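Local atomic coordinates of hypothetical protein (Pseudomonas aeruginosa, PDB entry 2H1T), a protein that is of unknown function but, as a member of the putative glycolipid-binding family, may take part in glycolipid metabolism. Residues H66-E70 with T71-K75; L132-A136 with P137-P141. All coordinates share one frame; numbering follows the deposited sequence.

Contact 1: H66-E70 with T71-K75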
loop_
_atom_site.group_PDB
_atom_site.type_symbol
_atom_site.label_atom_id
_atom_site.label_comp_id
_atom_site.label_asym_id
_atom_site.label_seq_id
_atom_site.Cartn_x
_atom_site.Cartn_y
_atom_site.Cartn_z
ATOM N N HIS A 66 -12.204 -2.462 -6.567
ATOM C CA HIS A 66 -11.051 -2.677 -7.446
ATOM C C HIS A 66 -9.922 -2.807 -6.481
ATOM O O HIS A 66 -9.652 -1.878 -5.703
ATOM C CB HIS A 66 -10.824 -1.482 -8.395
ATOM C CG HIS A 66 -9.532 -1.514 -9.147
ATOM N ND1 HIS A 66 -9.471 -1.699 -10.511
ATOM C CD2 HIS A 66 -8.259 -1.301 -8.741
ATOM C CE1 HIS A 66 -8.208 -1.663 -10.902
ATOM N NE2 HIS A 66 -7.455 -1.402 -9.850
ATOM N N VAL A 67 -9.345 -3.999 -6.444
ATOM C CA VAL A 67 -8.235 -4.290 -5.541
ATOM C C VAL A 67 -7.020 -4.686 -6.338
ATOM O O VAL A 67 -7.103 -5.513 -7.226
ATOM C CB VAL A 67 -8.560 -5.404 -4.538
ATOM C CG1 VAL A 67 -8.967 -6.679 -5.228
ATOM C CG2 VAL A 67 -7.376 -5.668 -3.654
ATOM N N GLU A 68 -5.891 -4.099 -5.988
ATOM C CA GLU A 68 -4.620 -4.484 -6.562
ATOM C C GLU A 68 -3.668 -5.026 -5.492
ATOM O O GLU A 68 -3.460 -4.413 -4.435
ATOM C CB GLU A 68 -3.972 -3.309 -7.283
ATOM C CG GLU A 68 -4.900 -2.467 -8.114
ATOM C CD GLU A 68 -4.156 -1.515 -9.056
ATOM O OE1 GLU A 68 -2.915 -1.298 -8.884
ATOM O OE2 GLU A 68 -4.826 -1.001 -9.984
ATOM N N SER A 69 -3.099 -6.181 -5.797
ATOM C CA SER A 69 -2.211 -6.890 -4.901
ATOM C C SER A 69 -1.201 -7.647 -5.739
ATOM O O SER A 69 -1.244 -7.607 -6.963
ATOM C CB SER A 69 -3.016 -7.883 -4.049
ATOM O OG SER A 69 -3.505 -8.970 -4.842
ATOM N N GLU A 70 -0.297 -8.325 -5.042
ATOM C CA GLU A 70 0.679 -9.159 -5.715
ATOM C C GLU A 70 -0.013 -10.193 -6.595
ATOM O O GLU A 70 0.540 -10.526 -7.642
ATOM C CB GLU A 70 1.636 -9.818 -4.722
ATOM C CG GLU A 70 2.799 -10.572 -5.378
ATOM C CD GLU A 70 2.445 -12.009 -5.770
ATOM O OE1 GLU A 70 1.508 -12.579 -5.190
ATOM O OE2 GLU A 70 3.104 -12.576 -6.662
ATOM N N THR A 71 -1.225 -10.630 -6.215
ATOM C CA THR A 71 -1.954 -11.684 -6.956
ATOM C C THR A 71 -2.627 -11.205 -8.223
ATOM O O THR A 71 -3.056 -12.021 -9.042
ATOM C CB THR A 71 -3.034 -12.374 -6.094
ATOM O OG1 THR A 71 -3.826 -11.390 -5.427
ATOM C CG2 THR A 71 -2.394 -13.262 -5.043
ATOM N N GLY A 72 -2.737 -9.896 -8.390
ATOM C CA GLY A 72 -3.284 -9.337 -9.617
ATOM C C GLY A 72 -4.330 -8.309 -9.262
ATOM O O GLY A 72 -4.420 -7.880 -8.127
ATOM N N VAL A 73 -5.108 -7.916 -10.256
ATOM C CA VAL A 73 -6.181 -6.969 -10.062
ATOM C C VAL A 73 -7.428 -7.824 -9.969
ATOM O O VAL A 73 -7.603 -8.717 -10.767
ATOM C CB VAL A 73 -6.294 -5.998 -11.244
ATOM C CG1 VAL A 73 -7.507 -5.057 -11.064
ATOM C CG2 VAL A 73 -4.994 -5.234 -11.415
ATOM N N ARG A 74 -8.260 -7.564 -8.972
ATOM C CA ARG A 74 -9.568 -8.205 -8.867
ATOM C C ARG A 74 -10.639 -7.112 -8.757
ATOM O O ARG A 74 -10.486 -6.095 -8.036
ATOM C CB ARG A 74 -9.618 -9.186 -7.683
ATOM C CG ARG A 74 -11.008 -9.392 -7.089
ATOM C CD ARG A 74 -11.224 -10.782 -6.505
ATOM N NE ARG A 74 -12.552 -10.938 -5.894
ATOM C CZ ARG A 74 -13.702 -11.182 -6.541
ATOM N NH1 ARG A 74 -13.776 -11.283 -7.869
ATOM N NH2 ARG A 74 -14.811 -11.326 -5.836
ATOM N N LYS A 75 -11.718 -7.317 -9.493
ATOM C CA LYS A 75 -12.836 -6.417 -9.432
ATOM C C LYS A 75 -14.097 -7.156 -8.898
ATOM O O LYS A 75 -14.232 -8.377 -9.038
ATOM C CB LYS A 75 -13.086 -5.819 -10.826
ATOM C CG LYS A 75 -11.928 -4.988 -11.370
ATOM C CD LYS A 75 -12.188 -4.520 -12.805
ATOM C CE LYS A 75 -10.882 -3.981 -13.402
ATOM N NZ LYS A 75 -10.912 -3.736 -14.881
HETATM O O HOH W 1 -5.766 -8.403 -5.829
#
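Val67 and Arg74 form a hydrogen-bonded pair in a tight antiparallel beta hairpin, where strand 60-69 turns into strand 72-80. The contact is local and lies near the protein surface. Val67 N donates an almost straight bond to Arg74 O (2.9 Å), and Arg74 N returns one to Val67 O. Closer to the tip, Ser69 and Gly72 form the next hydrogen-bonded pair, and a type I turn from Ser69 to Gly72 closes the loop.

Ser69 and Thr71 form an ST turn within the beta turn. With chi1 at 70°, Ser69 OG lies between its own N and carbonyl carbon and accepts from Thr71 N (3.1 Å) and, at 2.5 Å, from Thr71 OG1. A water bonded to this OG donates to Gly72 O (2.7 Å).

His66, Glu68, Val73 and Lys75 share one face of the hairpin. Val73 CG1 sits over a face of the His66 ring, 3.9 Å from its centroid, a CH-pi contact. His66 NE2 donates to Glu68 OE2 at 2.7 Å, in the ring plane and on the anti lone pair. This bond restricts rotation of the imidazole. Lys75 runs alongside His66, with Lys75 CE 3.9 Å from His66 ND1.

On the other face, the side chains of Val67 and Arg74 cross at an angle, Val67 CG1 3.6 Å from Arg74 CB. The Arg74 guanidinium leads away and bonds the carbonyls of Ala138 and Leu139. Strand 45-54 flanks strand 60-69 through backbone hydrogen bonds of His66 with Asp49 and Glu68 with Gln47, while Val67 packs on Tyr46 and Leu48. At the tip, Glu70 packs on Leu188 of the second subunit.

Contact 2: L132-A136 with P137-P141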
loop_
_atom_site.group_PDB
_atom_site.type_symbol
_atom_site.label_atom_id
_atom_site.label_comp_id
_atom_site.label_asym_id
_atom_site.label_seq_id
_atom_site.Cartn_x
_atom_site.Cartn_y
_atom_site.Cartn_z
ATOM N N LEU A 132 -24.004 -8.100 4.388
ATOM C CA LEU A 132 -23.156 -8.738 3.360
ATOM C C LEU A 132 -21.679 -8.417 3.622
ATOM O O LEU A 132 -21.197 -7.315 3.379
ATOM C CB LEU A 132 -23.629 -8.345 1.947
ATOM C CG LEU A 132 -22.910 -8.975 0.790
ATOM C CD1 LEU A 132 -23.061 -10.529 0.833
ATOM C CD2 LEU A 132 -23.467 -8.403 -0.546
ATOM N N TYR A 133 -20.963 -9.399 4.158
ATOM C CA TYR A 133 -19.617 -9.181 4.696
ATOM C C TYR A 133 -18.646 -9.476 3.565
ATOM O O TYR A 133 -18.659 -10.577 2.984
ATOM C CB TYR A 133 -19.354 -10.113 5.855
ATOM C CG TYR A 133 -17.930 -10.055 6.382
ATOM C CD1 TYR A 133 -17.465 -8.918 7.068
ATOM C CD2 TYR A 133 -17.054 -11.130 6.219
ATOM C CE1 TYR A 133 -16.162 -8.849 7.575
ATOM C CE2 TYR A 133 -15.755 -11.055 6.726
ATOM C CZ TYR A 133 -15.320 -9.922 7.394
ATOM O OH TYR A 133 -14.007 -9.895 7.860
ATOM N N ILE A 134 -17.804 -8.494 3.266
ATOM C CA ILE A 134 -16.822 -8.573 2.160
ATOM C C ILE A 134 -15.464 -8.204 2.768
ATOM O O ILE A 134 -15.243 -7.073 3.194
ATOM C CB ILE A 134 -17.180 -7.574 1.021
ATOM C CG1 ILE A 134 -18.631 -7.770 0.605
ATOM C CG2 ILE A 134 -16.217 -7.763 -0.212
ATOM C CD1 ILE A 134 -19.214 -6.687 -0.303
ATOM N N GLU A 135 -14.583 -9.191 2.814
ATOM C CA GLU A 135 -13.263 -9.064 3.422
ATOM C C GLU A 135 -12.238 -8.869 2.334
ATOM O O GLU A 135 -12.034 -9.764 1.489
ATOM C CB GLU A 135 -12.985 -10.304 4.257
ATOM C CG GLU A 135 -11.801 -10.250 5.131
ATOM C CD GLU A 135 -11.616 -11.565 5.906
ATOM O OE1 GLU A 135 -12.486 -11.922 6.748
ATOM O OE2 GLU A 135 -10.584 -12.218 5.675
ATOM N N ALA A 136 -11.582 -7.702 2.342
ATOM C CA ALA A 136 -10.437 -7.505 1.451
ATOM C C ALA A 136 -9.241 -8.307 2.000
ATOM O O ALA A 136 -9.113 -8.474 3.214
ATOM C CB ALA A 136 -10.067 -6.014 1.357
ATOM N N PRO A 137 -8.316 -8.714 1.111
ATOM C CA PRO A 137 -8.306 -8.454 -0.348
ATOM C C PRO A 137 -9.095 -9.404 -1.267
ATOM O O PRO A 137 -9.222 -9.121 -2.458
ATOM C CB PRO A 137 -6.800 -8.516 -0.681
ATOM C CG PRO A 137 -6.225 -9.445 0.316
ATOM C CD PRO A 137 -7.065 -9.366 1.554
ATOM N N ALA A 138 -9.619 -10.512 -0.750
ATOM C CA ALA A 138 -10.194 -11.529 -1.637
ATOM C C ALA A 138 -11.556 -11.150 -2.192
ATOM O O ALA A 138 -11.911 -11.639 -3.253
ATOM C CB ALA A 138 -10.274 -12.849 -0.965
ATOM N N LEU A 139 -12.302 -10.337 -1.449
ATOM C CA LEU A 139 -13.589 -9.770 -1.877
ATOM C C LEU A 139 -14.568 -10.864 -2.295
ATOM O O LEU A 139 -15.187 -10.796 -3.368
ATOM C CB LEU A 139 -13.400 -8.778 -3.031
ATOM C CG LEU A 139 -12.500 -7.556 -2.840
ATOM C CD1 LEU A 139 -12.641 -6.710 -4.069
ATOM C CD2 LEU A 139 -12.870 -6.786 -1.617
ATOM N N GLU A 140 -14.667 -11.885 -1.446
ATOM C CA GLU A 140 -15.634 -12.986 -1.619
ATOM C C GLU A 140 -16.775 -12.789 -0.635
ATOM O O GLU A 140 -16.635 -13.104 0.543
ATOM C CB GLU A 140 -14.934 -14.309 -1.373
ATOM C CG GLU A 140 -14.061 -14.695 -2.522
ATOM C CD GLU A 140 -12.965 -15.671 -2.128
ATOM O OE1 GLU A 140 -12.810 -15.971 -0.913
ATOM O OE2 GLU A 140 -12.243 -16.108 -3.040
ATOM N N PRO A 141 -17.883 -12.193 -1.092
ATOM C CA PRO A 141 -18.889 -11.840 -0.084
ATOM C C PRO A 141 -19.569 -13.019 0.579
ATOM O O PRO A 141 -19.711 -14.096 -0.033
ATOM C CB PRO A 141 -19.927 -11.041 -0.883
ATOM C CG PRO A 141 -19.129 -10.527 -2.136
ATOM C CD PRO A 141 -18.291 -11.745 -2.436
HETATM O O HOH W 2 -16.112 -11.759 2.705
HETATM O O HOH W 3 -13.395 -12.098 1.117
#
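Ile134 has chi1 at -52°, which sets CG1 beside its backbone N and CG2 anti to it. The two branches therefore meet different parts of the loop. Ile134 CG1 lies 3.8 Å from Pro141 CB, and Ile134 CG2 is 3.8 Å from Leu139 CD2. Leu132, with CG anti to its own N (chi1 -177°), lies alongside Pro141 and brings CD1 to 3.6 Å from Pro141 CB. Leu139 CD2 also rests against Ala136.

The chain reverses through a cis peptide between Ala136 and Pro137, consistent with a type VI turn from Glu135 to Ala138. Leu139 has positive phi and psi, a left-handed backbone conformation. Leu139 N donates to Glu135 O at 3.0 Å. Two waters bridge the backbones alongside this direct bond. One accepts from Glu135 N and also bonds Tyr133 O and Glu140 O. The other links Glu135 O to Glu140 N, accepting from the latter at 2.9 Å. Along the strand, Tyr133 OH donates to Glu135 OE1 (2.8 Å), which lies in the plane of the phenol ring at its edge.

This hairpin loop joins strands 126-135 and 142-152 of the mixed sheet. Strand 102-106 runs parallel on the flank of strand 126-135, where Tyr133 and Glu135 touch Trp106. Toward the antiparallel sheet, Ile134 and Leu139 meet Phe65 of strand 60-69, while Ala136 packs on Tyr46 and Leu48 of strand 45-54.

Overall arrangement
Contact 1 belongs to the antiparallel sheet and contact 2 to the mixed sheet, so their meeting joins the two. Their centres are about 13 Å apart. Arg74 reaches from the hairpin to the loop, with probable hydrogen bonds from NH2 to Leu139 O (2.6 Å) and from NE to Ala138 O (2.8 Å). Beside it, Val67 CG1 packs on Leu139 CD1 at 3.9 Å. Contact 1 is the more peripheral, about 17 Å from the chain centre against 8 Å for contact 2. No active site is established. An ethanediol lies about 4 Å from the His66 side chain and a methylpentanediol about 3 Å from that of Tyr133; both probably come from the crystallisation liquor.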